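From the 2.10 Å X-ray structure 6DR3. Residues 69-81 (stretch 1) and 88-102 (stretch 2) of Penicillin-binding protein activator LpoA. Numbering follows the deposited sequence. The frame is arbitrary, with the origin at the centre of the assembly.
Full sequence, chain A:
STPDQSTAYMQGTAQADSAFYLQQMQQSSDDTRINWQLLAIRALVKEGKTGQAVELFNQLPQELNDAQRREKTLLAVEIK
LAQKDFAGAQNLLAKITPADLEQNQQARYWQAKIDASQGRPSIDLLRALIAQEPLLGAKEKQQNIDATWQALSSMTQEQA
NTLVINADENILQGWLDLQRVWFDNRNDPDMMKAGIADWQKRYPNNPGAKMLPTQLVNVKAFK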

# COMPACT_ATOMS: atom_id res chain seq x y z
N ARG A 69 -11.73 -13.86 -11.16
CA ARG A 69 -12.79 -13.18 -10.42
C ARG A 69 -12.23 -12.46 -9.20
O ARG A 69 -12.68 -11.35 -8.88
CB ARG A 69 -13.87 -14.17 -10.01
CG ARG A 69 -15.09 -13.51 -9.37
CD ARG A 69 -16.25 -14.47 -9.20
NE ARG A 69 -16.64 -15.09 -10.46
CZ ARG A 69 -17.31 -14.48 -11.43
NH1 ARG A 69 -17.68 -13.22 -11.30
NH2 ARG A 69 -17.61 -15.14 -12.55
N ARG A 70 -11.26 -13.06 -8.51
CA ARG A 70 -10.64 -12.38 -7.38
C ARG A 70 -9.96 -11.10 -7.82
O ARG A 70 -10.06 -10.07 -7.14
CB ARG A 70 -9.64 -13.32 -6.69
CG ARG A 70 -10.30 -14.30 -5.73
CD ARG A 70 -9.29 -15.07 -4.89
NE ARG A 70 -8.76 -16.25 -5.57
CZ ARG A 70 -9.36 -17.44 -5.60
NH1 ARG A 70 -10.52 -17.62 -4.99
NH2 ARG A 70 -8.80 -18.45 -6.25
N GLU A 71 -9.28 -11.13 -8.97
CA GLU A 71 -8.69 -9.90 -9.50
C GLU A 71 -9.76 -8.89 -9.86
O GLU A 71 -9.58 -7.68 -9.66
CB GLU A 71 -7.83 -10.23 -10.73
CG GLU A 71 -7.23 -9.01 -11.42
CD GLU A 71 -6.30 -8.22 -10.53
OE1 GLU A 71 -5.72 -8.81 -9.59
OE2 GLU A 71 -6.14 -7.01 -10.77
N LYS A 72 -10.90 -9.35 -10.38
CA LYS A 72 -11.98 -8.43 -10.72
C LYS A 72 -12.47 -7.69 -9.48
O LYS A 72 -12.67 -6.47 -9.51
CB LYS A 72 -13.14 -9.18 -11.38
CG LYS A 72 -14.31 -8.27 -11.76
CD LYS A 72 -15.50 -9.05 -12.31
CE LYS A 72 -16.67 -8.11 -12.58
NZ LYS A 72 -17.89 -8.83 -13.03
N THR A 73 -12.68 -8.41 -8.37
CA THR A 73 -13.17 -7.77 -7.16
C THR A 73 -12.19 -6.71 -6.67
O THR A 73 -12.60 -5.66 -6.16
CB THR A 73 -13.41 -8.81 -6.06
OG1 THR A 73 -12.18 -9.47 -5.74
CG2 THR A 73 -14.44 -9.84 -6.51
N LEU A 74 -10.89 -6.96 -6.82
CA LEU A 74 -9.89 -5.98 -6.40
C LEU A 74 -9.91 -4.76 -7.31
O LEU A 74 -9.81 -3.62 -6.84
CB LEU A 74 -8.51 -6.62 -6.36
CG LEU A 74 -7.35 -5.75 -5.85
CD1 LEU A 74 -7.67 -5.13 -4.49
CD2 LEU A 74 -6.08 -6.58 -5.77
N LEU A 75 -10.04 -4.98 -8.62
CA LEU A 75 -10.16 -3.86 -9.55
C LEU A 75 -11.40 -3.03 -9.25
O LEU A 75 -11.40 -1.81 -9.46
CB LEU A 75 -10.21 -4.37 -10.99
CG LEU A 75 -8.94 -5.05 -11.52
CD1 LEU A 75 -9.24 -5.73 -12.84
CD2 LEU A 75 -7.80 -4.06 -11.67
N ALA A 76 -12.47 -3.67 -8.76
CA ALA A 76 -13.68 -2.93 -8.41
C ALA A 76 -13.40 -1.90 -7.32
O ALA A 76 -13.94 -0.79 -7.35
CB ALA A 76 -14.78 -3.89 -7.97
N VAL A 77 -12.56 -2.26 -6.34
CA VAL A 77 -12.21 -1.32 -5.28
C VAL A 77 -11.41 -0.15 -5.85
O VAL A 77 -11.69 1.02 -5.56
CB VAL A 77 -11.43 -2.04 -4.16
CG1 VAL A 77 -10.98 -1.04 -3.09
CG2 VAL A 77 -12.29 -3.14 -3.55
N GLU A 78 -10.39 -0.46 -6.65
CA GLU A 78 -9.54 0.59 -7.20
C GLU A 78 -10.34 1.55 -8.07
O GLU A 78 -10.09 2.76 -8.07
CB GLU A 78 -8.39 -0.04 -8.00
CG GLU A 78 -7.51 -0.95 -7.16
CD GLU A 78 -6.37 -1.58 -7.96
OE1 GLU A 78 -6.57 -1.85 -9.16
OE2 GLU A 78 -5.29 -1.80 -7.38
N ILE A 79 -11.33 1.03 -8.81
CA ILE A 79 -12.17 1.89 -9.63
C ILE A 79 -12.99 2.83 -8.76
O ILE A 79 -13.06 4.04 -9.02
CB ILE A 79 -13.06 1.03 -10.56
CG1 ILE A 79 -12.20 0.39 -11.65
CG2 ILE A 79 -14.19 1.87 -11.18
CD1 ILE A 79 -12.93 -0.62 -12.51
N LYS A 80 -13.62 2.30 -7.71
CA LYS A 80 -14.45 3.14 -6.85
C LYS A 80 -13.62 4.21 -6.15
O LYS A 80 -14.09 5.33 -5.95
CB LYS A 80 -15.20 2.28 -5.84
CG LYS A 80 -16.35 1.50 -6.46
CD LYS A 80 -17.28 0.92 -5.41
CE LYS A 80 -18.42 0.15 -6.07
NZ LYS A 80 -19.24 1.02 -6.96
N LEU A 81 -12.39 3.87 -5.77
CA LEU A 81 -11.51 4.89 -5.20
C LEU A 81 -11.17 5.96 -6.24
O LEU A 81 -11.13 7.15 -5.92
CB LEU A 81 -10.23 4.24 -4.66
CG LEU A 81 -10.42 3.39 -3.40
CD1 LEU A 81 -9.17 2.58 -3.11
CD2 LEU A 81 -10.77 4.27 -2.20
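Stretch 2 88-102: GAQNLLAKITPADLE

Stretch 2 enters already helical and runs back along the helix of stretch 1 in a nearly antiparallel sense: the two N-to-C directions differ by 161° (signed crossing angle -161°), and the axes approach to 8.6 Å. Stretch 2 brings small residues to the crossing. Ala89 lies over Val77 with their CA atoms 5.1 Å apart, and Gly88 precedes it.

Val77 is the hub. With chi1 near 180° (t), CG1 meets Leu93 CG at 3.6 Å and Ala89 CB at 4.3 Å, while CG2 meets Leu92 CB at 3.7 Å and Ile96 CD1 at 4.0 Å; both methyls reach Leu93. A beta-branched side chain that points sideways thus serves four partners without any long reach. Its neighbour Leu81, one helical turn on, also starts sideways, but its m,t rotamer brings the end nearer, and CD2 closes on Ala89 CB at 3.5 Å. The alanine methyl rests against Val77, Leu81 and the CB of Lys80.

Lys80 shows how a charged residue can be used for its methylenes. Its CA-to-CB bond points toward stretch 2, and chi1 m, chi2 t, chi3 t carry the aliphatic chain along the Gly88 to Leu92 side of stretch 2 before chi4 turns to m: Lys80 CD lies 3.6 Å from Gly88 C and 3.5 Å from Leu92 CD1. The glycine matters here, because an ideal CB at position 88 would stand only 3.0 Å from Lys80 CD, a tight approach in this conformation. Leu92, also m,t and pointing toward stretch 1, sets CD1 against Ala76 CB at 4.0 Å as well.

From Leu93 the chain makes a type I beta turn to Ile96, with Ile96 N hydrogen-bonded to Leu93 O at 3.1 Å, and at its end Ile96 points toward stretch 1. Its m,t side chain extends CD1 to Val77 and to the backbone of Thr73, 4.4 Å from Thr73 O. Thr73 itself is p, a choice compatible with its OG1 donating to Arg70 O at 2.6 Å within its own helix.

A short 3-10 segment, 98-99, then leads to the last contact. Arg70 points toward stretch 2 and lays its CD 3.6 Å from Asp100 O and 4.5 Å from Leu101 CD2. No hydrogen bond crosses between the stretches: most of the contact is apolar, with Ala89 and Gly88 on the stretch 2 side where the chains come close and m,t leucines and isoleucine filling the space around them.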

# COMPACT_ATOMS: atom_id res chain seq x y z
N GLY A 88 -18.33 3.40 -1.13
CA GLY A 88 -18.45 2.15 -1.86
C GLY A 88 -17.18 1.32 -1.80
O GLY A 88 -17.23 0.09 -1.76
N ALA A 89 -16.02 1.98 -1.79
CA ALA A 89 -14.75 1.26 -1.70
C ALA A 89 -14.62 0.56 -0.35
O ALA A 89 -14.26 -0.62 -0.29
CB ALA A 89 -13.59 2.22 -1.93
N GLN A 90 -14.90 1.28 0.74
CA GLN A 90 -14.85 0.67 2.06
C GLN A 90 -15.77 -0.54 2.15
O GLN A 90 -15.41 -1.57 2.73
CB GLN A 90 -15.23 1.70 3.13
CG GLN A 90 -14.25 2.86 3.27
CD GLN A 90 -12.99 2.47 4.04
OE1 GLN A 90 -12.56 1.32 4.01
NE2 GLN A 90 -12.41 3.44 4.73
N ASN A 91 -16.97 -0.43 1.58
CA ASN A 91 -17.92 -1.54 1.63
C ASN A 91 -17.37 -2.77 0.92
O ASN A 91 -17.52 -3.89 1.41
CB ASN A 91 -19.26 -1.12 1.02
CG ASN A 91 -19.95 -0.03 1.81
OD1 ASN A 91 -19.74 0.11 3.01
ND2 ASN A 91 -20.78 0.75 1.13
N LEU A 92 -16.74 -2.57 -0.24
CA LEU A 92 -16.18 -3.71 -0.97
C LEU A 92 -14.96 -4.27 -0.25
O LEU A 92 -14.80 -5.49 -0.16
CB LEU A 92 -15.81 -3.29 -2.39
CG LEU A 92 -16.97 -2.84 -3.30
CD1 LEU A 92 -16.44 -2.44 -4.66
CD2 LEU A 92 -18.02 -3.94 -3.44
N LEU A 93 -14.08 -3.40 0.26
CA LEU A 93 -12.90 -3.86 0.98
C LEU A 93 -13.28 -4.74 2.16
O LEU A 93 -12.62 -5.75 2.44
CB LEU A 93 -12.07 -2.67 1.45
CG LEU A 93 -11.15 -2.02 0.41
CD1 LEU A 93 -10.66 -0.67 0.90
CD2 LEU A 93 -9.97 -2.93 0.11
N ALA A 94 -14.35 -4.39 2.87
CA ALA A 94 -14.76 -5.15 4.05
C ALA A 94 -15.17 -6.57 3.70
O ALA A 94 -15.18 -7.44 4.58
CB ALA A 94 -15.90 -4.44 4.77
N LYS A 95 -15.51 -6.83 2.44
CA LYS A 95 -15.95 -8.15 2.00
C LYS A 95 -14.81 -8.99 1.44
O LYS A 95 -15.07 -10.07 0.89
CB LYS A 95 -17.05 -8.00 0.94
CG LYS A 95 -18.31 -7.32 1.45
CD LYS A 95 -19.04 -6.62 0.32
CE LYS A 95 -20.37 -6.06 0.77
NZ LYS A 95 -21.09 -5.38 -0.34
N ILE A 96 -13.57 -8.54 1.56
CA ILE A 96 -12.42 -9.23 0.99
C ILE A 96 -11.57 -9.78 2.13
O ILE A 96 -11.32 -9.09 3.12
CB ILE A 96 -11.59 -8.29 0.09
CG1 ILE A 96 -12.43 -7.82 -1.09
CG2 ILE A 96 -10.32 -9.00 -0.40
CD1 ILE A 96 -11.77 -6.77 -1.96
N THR A 97 -11.14 -11.03 1.98
CA THR A 97 -10.24 -11.66 2.94
C THR A 97 -8.82 -11.54 2.43
O THR A 97 -8.48 -12.17 1.41
CB THR A 97 -10.62 -13.13 3.14
OG1 THR A 97 -11.99 -13.22 3.55
CG2 THR A 97 -9.74 -13.77 4.21
N PRO A 98 -7.95 -10.76 3.07
CA PRO A 98 -6.60 -10.56 2.51
C PRO A 98 -5.81 -11.85 2.37
O PRO A 98 -4.93 -11.94 1.50
CB PRO A 98 -5.93 -9.61 3.51
CG PRO A 98 -7.03 -9.05 4.34
CD PRO A 98 -8.12 -10.06 4.36
N ALA A 99 -6.08 -12.85 3.21
CA ALA A 99 -5.30 -14.09 3.16
C ALA A 99 -5.47 -14.80 1.83
O ALA A 99 -4.56 -15.51 1.39
CB ALA A 99 -5.72 -15.01 4.31
N ASP A 100 -6.62 -14.62 1.17
CA ASP A 100 -6.92 -15.33 -0.07
C ASP A 100 -6.33 -14.66 -1.31
O ASP A 100 -6.68 -15.05 -2.42
CB ASP A 100 -8.44 -15.45 -0.23
CG ASP A 100 -9.10 -16.09 0.97
OD1 ASP A 100 -8.39 -16.45 1.93
OD2 ASP A 100 -10.35 -16.24 0.96
N LEU A 101 -5.44 -13.69 -1.14
CA LEU A 101 -4.85 -12.96 -2.25
C LEU A 101 -3.35 -13.23 -2.32
O LEU A 101 -2.71 -13.59 -1.33
CB LEU A 101 -5.10 -11.46 -2.11
CG LEU A 101 -6.53 -11.03 -1.78
CD1 LEU A 101 -6.61 -9.51 -1.62
CD2 LEU A 101 -7.51 -11.50 -2.84
N GLU A 102 -2.80 -13.05 -3.52
CA GLU A 102 -1.36 -13.14 -3.70
C GLU A 102 -0.69 -11.86 -3.22
O GLU A 102 -1.34 -10.84 -2.97
CB GLU A 102 -1.02 -13.41 -5.17
CG GLU A 102 -1.65 -14.68 -5.72
CD GLU A 102 -1.13 -15.04 -7.10
OE1 GLU A 102 0.07 -14.81 -7.37
OE2 GLU A 102 -1.92 -15.55 -7.92